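Local coordinates for protein cytochrome c, 1 heme-binding site (Geobacter sulfurreducens, PDB 4RLR) that is a monoheme cytochrome of low reduction potential that probably carries electrons and is essential for accepting them from an electrode, at residues K10-V15 against L99-A104. Sequence-based numbering, arbitrary orientation.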
loop_
_atom_site.group_PDB
_atom_site.type_symbol
_atom_site.label_atom_id
_atom_site.label_comp_id
_atom_site.label_asym_id
_atom_site.label_seq_id
_atom_site.Cartn_x
_atom_site.Cartn_y
_atom_site.Cartn_z
ATOM N N LYS A 10 0.291 -7.450 8.062
ATOM C CA LYS A 10 -1.121 -7.825 8.095
ATOM C C LYS A 10 -1.853 -7.338 9.376
ATOM O O LYS A 10 -2.962 -6.830 9.295
ATOM C CB LYS A 10 -1.264 -9.330 7.887
ATOM C CG LYS A 10 -2.604 -9.903 8.199
ATOM C CD LYS A 10 -2.601 -11.405 7.920
ATOM C CE LYS A 10 -3.940 -12.053 8.266
ATOM N NZ LYS A 10 -5.106 -11.296 7.673
ATOM N N PRO A 11 -1.220 -7.477 10.551
ATOM C CA PRO A 11 -1.835 -6.910 11.753
ATOM C C PRO A 11 -2.186 -5.411 11.599
ATOM O O PRO A 11 -3.299 -5.034 11.948
ATOM C CB PRO A 11 -0.756 -7.115 12.817
ATOM C CG PRO A 11 0.009 -8.278 12.354
ATOM C CD PRO A 11 0.065 -8.121 10.856
ATOM N N ILE A 12 -1.276 -4.600 11.041
ATOM C CA ILE A 12 -1.548 -3.183 10.810
ATOM C C ILE A 12 -2.653 -3.020 9.772
ATOM O O ILE A 12 -3.630 -2.315 10.000
ATOM C CB ILE A 12 -0.278 -2.405 10.319
ATOM C CG1 ILE A 12 0.813 -2.444 11.394
ATOM C CG2 ILE A 12 -0.618 -0.973 9.995
ATOM C CD1 ILE A 12 2.157 -2.013 10.914
ATOM N N PHE A 13 -2.485 -3.681 8.630
ATOM C CA PHE A 13 -3.435 -3.549 7.547
ATOM C C PHE A 13 -4.842 -3.912 7.994
ATOM O O PHE A 13 -5.790 -3.209 7.655
ATOM C CB PHE A 13 -3.028 -4.411 6.346
ATOM C CG PHE A 13 -3.856 -4.142 5.139
ATOM C CD1 PHE A 13 -5.063 -4.801 4.955
ATOM C CD2 PHE A 13 -3.463 -3.189 4.223
ATOM C CE1 PHE A 13 -5.863 -4.534 3.857
ATOM C CE2 PHE A 13 -4.256 -2.903 3.115
ATOM C CZ PHE A 13 -5.475 -3.582 2.946
ATOM N N ASP A 14 -4.989 -5.015 8.728
ATOM C CA ASP A 14 -6.318 -5.444 9.194
ATOM C C ASP A 14 -7.054 -4.393 10.016
ATOM O O ASP A 14 -8.271 -4.316 9.961
ATOM C CB ASP A 14 -6.235 -6.762 9.974
ATOM C CG ASP A 14 -5.984 -7.964 9.049
ATOM O OD1 ASP A 14 -6.108 -7.778 7.821
ATOM O OD2 ASP A 14 -5.697 -9.081 9.530
ATOM N N VAL A 15 -6.319 -3.606 10.789
ATOM C CA VAL A 15 -6.898 -2.528 11.566
ATOM C C VAL A 15 -7.111 -1.287 10.703
ATOM O O VAL A 15 -8.215 -0.764 10.626
ATOM C CB VAL A 15 -5.995 -2.114 12.778
ATOM C CG1 VAL A 15 -6.527 -0.851 13.449
ATOM C CG2 VAL A 15 -5.921 -3.196 13.793
ATOM N N LEU A 99 4.617 3.748 9.290
ATOM C CA LEU A 99 5.250 3.981 8.016
ATOM C C LEU A 99 6.593 3.293 7.993
ATOM O O LEU A 99 7.037 2.841 6.938
ATOM C CB LEU A 99 5.430 5.470 7.754
ATOM C CG LEU A 99 6.197 5.815 6.473
ATOM C CD1 LEU A 99 5.545 5.180 5.219
ATOM C CD2 LEU A 99 6.311 7.322 6.325
ATOM N N ALA A 100 7.243 3.223 9.150
ATOM C CA ALA A 100 8.578 2.674 9.207
ATOM C C ALA A 100 8.527 1.158 8.991
ATOM O O ALA A 100 9.434 0.601 8.399
ATOM C CB ALA A 100 9.265 3.040 10.532
ATOM N N VAL A 101 7.441 0.523 9.437
ATOM C CA VAL A 101 7.226 -0.908 9.242
ATOM C C VAL A 101 6.987 -1.209 7.759
ATOM O O VAL A 101 7.537 -2.180 7.222
ATOM C CB VAL A 101 6.042 -1.413 10.108
ATOM C CG1 VAL A 101 5.792 -2.900 9.927
ATOM C CG2 VAL A 101 6.273 -1.102 11.610
ATOM N N PHE A 102 6.207 -0.377 7.080
ATOM C CA PHE A 102 5.989 -0.584 5.651
ATOM C C PHE A 102 7.270 -0.384 4.828
ATOM O O PHE A 102 7.486 -1.097 3.855
ATOM C CB PHE A 102 4.882 0.323 5.099
ATOM C CG PHE A 102 3.487 -0.197 5.311
ATOM C CD1 PHE A 102 2.800 0.094 6.485
ATOM C CD2 PHE A 102 2.848 -0.931 4.336
ATOM C CE1 PHE A 102 1.513 -0.355 6.679
ATOM C CE2 PHE A 102 1.560 -1.388 4.507
ATOM C CZ PHE A 102 0.886 -1.104 5.688
ATOM N N LYS A 103 8.121 0.572 5.197
ATOM C CA LYS A 103 9.362 0.786 4.417
ATOM C C LYS A 103 10.319 -0.409 4.559
ATOM O O LYS A 103 11.016 -0.806 3.607
ATOM C CB LYS A 103 10.064 2.080 4.814
ATOM C CG LYS A 103 9.234 3.355 4.601
ATOM C CD LYS A 103 10.110 4.587 4.471
ATOM C CE LYS A 103 9.333 5.810 3.985
ATOM N NZ LYS A 103 10.147 7.055 4.115
ATOM N N ALA A 104 10.346 -0.993 5.749
ATOM C CA ALA A 104 11.169 -2.183 5.983
ATOM C C ALA A 104 10.653 -3.359 5.189
ATOM O O ALA A 104 11.418 -4.160 4.667
ATOM C CB ALA A 104 11.187 -2.531 7.441
#
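Ile12 reaches from helix 5-16 across to Val101 and Phe102 of helix 92-106, a pairing that probably corresponds to the packing of the N- and C-terminal helices in the cytochrome c fold. The backbones stay apart, with 9.2 Å between the CA atoms of Ile12 and Val101, and no hydrogen bond crosses, so side chains alone make the join. Ile12 is the one to follow. The bond from CA to CB is aimed at helix 92-106, and at CB the side chain splits. The branch methyl CG2 lies anti to the backbone N and meets the edge of the Phe102 ring, near its plane, with Ile12 CG2 4.0 Å from Phe102 CE1. The longer arm leaves through CG1, set beside the backbone N (chi1 -63°), and extends on to CD1, which settles against the isopropyl group of Val101. One isoleucine thus straddles two successive residues of the opposing helix. Ile9, a turn earlier, also touches both Val101 and Phe102, widening the apolar seam. Phe102 is buried and its side chain comes to about 5 Å from the heme at nearest atoms, so the contact lies beside the heme pocket. At the far end of the arm, Ile12 CD1 sits 3.9 Å from Val101 CG1 and 4.0 Å from Val101 CB.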